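Local coordinates for protein papain-like protease (Human betacoronavirus 2c EMC/2012, PDB 4RNA) that probably cleaves the viral polyprotein as a papain-like cysteine protease of the MERS coronavirus, at residues A[140-144]-A[145-149]. Numbering follows the deposited sequence.
With PO4 (phosphate ion), chain C.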
ATOM      1  N   MET A 140     -19.165   8.456  -6.962  1.00 33.09           N
ATOM      2  CA  MET A 140     -20.453   8.873  -7.638  1.00 34.56           C
ATOM      3  C   MET A 140     -20.872   8.020  -8.843  1.00 36.59           C
ATOM      4  O   MET A 140     -22.048   7.620  -8.936  1.00 36.62           O
ATOM      5  CB  MET A 140     -20.436  10.353  -7.994  1.00 40.14           C
ATOM      6  CG  MET A 140     -20.149  11.204  -6.763  1.00 42.79           C
ATOM      7  SD  MET A 140     -21.426  11.007  -5.461  1.00 54.42           S
ATOM      8  CE  MET A 140     -20.941   9.683  -4.345  1.00 55.91           C
ATOM      9  N   LYS A 141     -19.920   7.698  -9.732  1.00 31.94           N
ATOM     10  CA  LYS A 141     -20.212   6.853 -10.891  1.00 35.00           C
ATOM     11  C   LYS A 141     -20.629   5.481 -10.397  1.00 33.94           C
ATOM     12  O   LYS A 141     -21.518   4.826 -11.012  1.00 34.35           O
ATOM     13  CB  LYS A 141     -18.998   6.692 -11.843  1.00 30.19           C
ATOM     14  CG  LYS A 141     -18.626   7.920 -12.637  1.00 41.24           C
ATOM     15  CD  LYS A 141     -18.096   7.470 -13.977  1.00 45.10           C
ATOM     16  CE  LYS A 141     -16.624   7.149 -13.901  1.00 48.44           C
ATOM     17  NZ  LYS A 141     -16.167   6.486 -15.167  1.00 50.25           N
ATOM     18  N   HIS A 142     -19.932   4.989  -9.347  1.00 30.94           N
ATOM     19  CA  HIS A 142     -20.253   3.683  -8.783  1.00 30.56           C
ATOM     20  C   HIS A 142     -21.686   3.751  -8.250  1.00 32.03           C
ATOM     21  O   HIS A 142     -22.475   2.869  -8.466  1.00 31.05           O
ATOM     22  CB  HIS A 142     -19.231   3.292  -7.655  1.00 31.84           C
ATOM     23  CG  HIS A 142     -19.759   2.223  -6.675  1.00 27.56           C
ATOM     24  ND1 HIS A 142     -19.876   0.913  -7.009  1.00 34.18           N
ATOM     25  CD2 HIS A 142     -20.244   2.338  -5.364  1.00 31.75           C
ATOM     26  CE1 HIS A 142     -20.397   0.226  -5.978  1.00 31.92           C
ATOM     27  NE2 HIS A 142     -20.628   1.107  -4.969  1.00 33.13           N
ATOM     28  N   LYS A 143     -22.019   4.810  -7.537  1.00 27.02           N
ATOM     29  CA  LYS A 143     -23.397   4.916  -6.952  1.00 35.99           C
ATOM     30  C   LYS A 143     -24.432   4.913  -8.078  1.00 44.92           C
ATOM     31  O   LYS A 143     -25.526   4.397  -7.917  1.00 42.80           O
ATOM     32  CB  LYS A 143     -23.590   6.196  -6.148  1.00 36.82           C
ATOM     33  CG  LYS A 143     -22.862   6.300  -4.804  1.00 40.62           C
ATOM     34  CD  LYS A 143     -23.221   5.155  -3.871  1.00 50.72           C
ATOM     35  CE  LYS A 143     -22.858   5.501  -2.430  1.00 50.18           C
ATOM     36  NZ  LYS A 143     -23.329   4.418  -1.526  1.00 53.09           N
ATOM     37  N   GLY A 144     -24.075   5.539  -9.201  1.00 43.96           N
ATOM     38  CA  GLY A 144     -24.886   5.564 -10.418  1.00 39.53           C
ATOM     39  C   GLY A 144     -24.869   4.281 -11.209  1.00 38.53           C
ATOM     40  O   GLY A 144     -25.459   4.209 -12.277  1.00 43.39           O
ATOM     41  N   GLY A 145     -24.212   3.242 -10.739  1.00 35.92           N
ATOM     42  CA  GLY A 145     -24.270   1.967 -11.512  1.00 32.95           C
ATOM     43  C   GLY A 145     -23.103   1.682 -12.433  1.00 37.75           C
ATOM     44  O   GLY A 145     -23.120   0.703 -13.179  1.00 43.12           O
ATOM     45  N   ASP A 146     -22.029   2.472 -12.331  1.00 38.98           N
ATOM     46  CA  ASP A 146     -20.851   2.257 -13.209  1.00 40.51           C
ATOM     47  C   ASP A 146     -19.602   2.124 -12.285  1.00 34.22           C
ATOM     48  O   ASP A 146     -19.032   3.089 -11.858  1.00 29.88           O
ATOM     49  CB  ASP A 146     -20.752   3.466 -14.149  1.00 41.53           C
ATOM     50  CG  ASP A 146     -19.524   3.441 -15.040  1.00 48.04           C
ATOM     51  OD1 ASP A 146     -18.884   2.383 -15.247  1.00 46.69           O
ATOM     52  OD2 ASP A 146     -19.193   4.535 -15.551  1.00 58.17           O
ATOM     53  N   SER A 147     -19.252   0.921 -11.943  1.00 27.46           N
ATOM     54  CA  SER A 147     -18.319   0.675 -10.799  1.00 33.54           C
ATOM     55  C   SER A 147     -16.863   0.432 -11.198  1.00 34.14           C
ATOM     56  O   SER A 147     -16.013   0.216 -10.327  1.00 30.53           O
ATOM     57  CB  SER A 147     -18.779  -0.529  -9.928  1.00 34.36           C
ATOM     58  OG  SER A 147     -20.006  -0.278  -9.242  1.00 34.82           O
ATOM     59  N   THR A 148     -16.582   0.409 -12.495  1.00 31.79           N
ATOM     60  CA  THR A 148     -15.232   0.036 -12.933  1.00 33.18           C
ATOM     61  C   THR A 148     -14.149   0.969 -12.357  1.00 29.29           C
ATOM     62  O   THR A 148     -13.184   0.495 -11.754  1.00 31.78           O
ATOM     63  CB  THR A 148     -15.147   0.018 -14.461  1.00 35.82           C
ATOM     64  OG1 THR A 148     -16.092  -0.940 -14.923  1.00 39.10           O
ATOM     65  CG2 THR A 148     -13.706  -0.388 -14.948  1.00 30.78           C
ATOM     66  N   ASP A 149     -14.309   2.263 -12.488  1.00 27.37           N
ATOM     67  CA  ASP A 149     -13.233   3.090 -12.035  1.00 29.47           C
ATOM     68  C   ASP A 149     -13.032   2.951 -10.542  1.00 33.81           C
ATOM     69  O   ASP A 149     -11.908   3.035 -10.061  1.00 31.58           O
ATOM     70  CB  ASP A 149     -13.516   4.557 -12.296  1.00 33.32           C
ATOM     71  CG  ASP A 149     -13.338   4.919 -13.756  1.00 39.22           C
ATOM     72  OD1 ASP A 149     -12.987   4.030 -14.553  1.00 37.92           O
ATOM     73  OD2 ASP A 149     -13.555   6.083 -14.110  1.00 40.73           O
TER
HETATM   74  P   PO4 C 402     -17.673  -3.420 -12.989  1.00 54.24           P
HETATM   75  O1  PO4 C 402     -16.968  -3.870 -14.271  1.00 62.52           O
HETATM   76  O2  PO4 C 402     -17.049  -2.135 -12.497  1.00 71.35           O
HETATM   77  O3  PO4 C 402     -17.463  -4.524 -11.963  1.00 62.98           O
HETATM   78  O4  PO4 C 402     -19.159  -3.172 -13.234  1.00 53.46           O
HETATM   79  O   HOH W   1     -16.329   3.476 -14.007  1.00 40.30           O
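Lys141 and His142 close a local helix-to-helix turn with Gly145, Asp146, Ser147 and Asp149. The chain leaves helix 133-143 here and enters helix 148-158. The first helix ends in a Schellman motif. Asp146 N bonds back to Lys141 O at 2.7 Å, and Gly145 N bonds to His142 O at 2.9 Å. Gly145 has positive phi (98°), which turns the chain out of the helix.

On one flank, Lys141 runs alongside Asp146 and bends twice, at chi2 and chi3 (-85°), to reach Asp149. Its NZ forms a salt bridge to Asp149 OD2 at 2.8 Å, meeting that oxygen from above the carboxylate plane. A longer salt bridge runs from Lys141 NZ to Asp146 OD2, 3.6 Å away. A water takes a further bond from Lys141 NZ (3.2 Å) and one from Asp149 N (2.8 Å), so it ties the lysine to the start of the next helix. The other Asp149 oxygen, OD1, pairs with Lys89 of helix 81-92.

The turn joins two helices of what is probably the helical thumb of the papain-like protease fold. On the buried side of the turn, His142 places CG anti to its backbone N (chi1 159°). Ser147 OG meets the ring edge near its plane, 2.5 Å from His142 ND1, in a short hydrogen bond. The other ring nitrogen, NE2, bonds to Asp123, so both nitrogens have partners, which probably fixes the ring's rotation. The ring of Phe150 meets this one, with the two planes only slightly inclined.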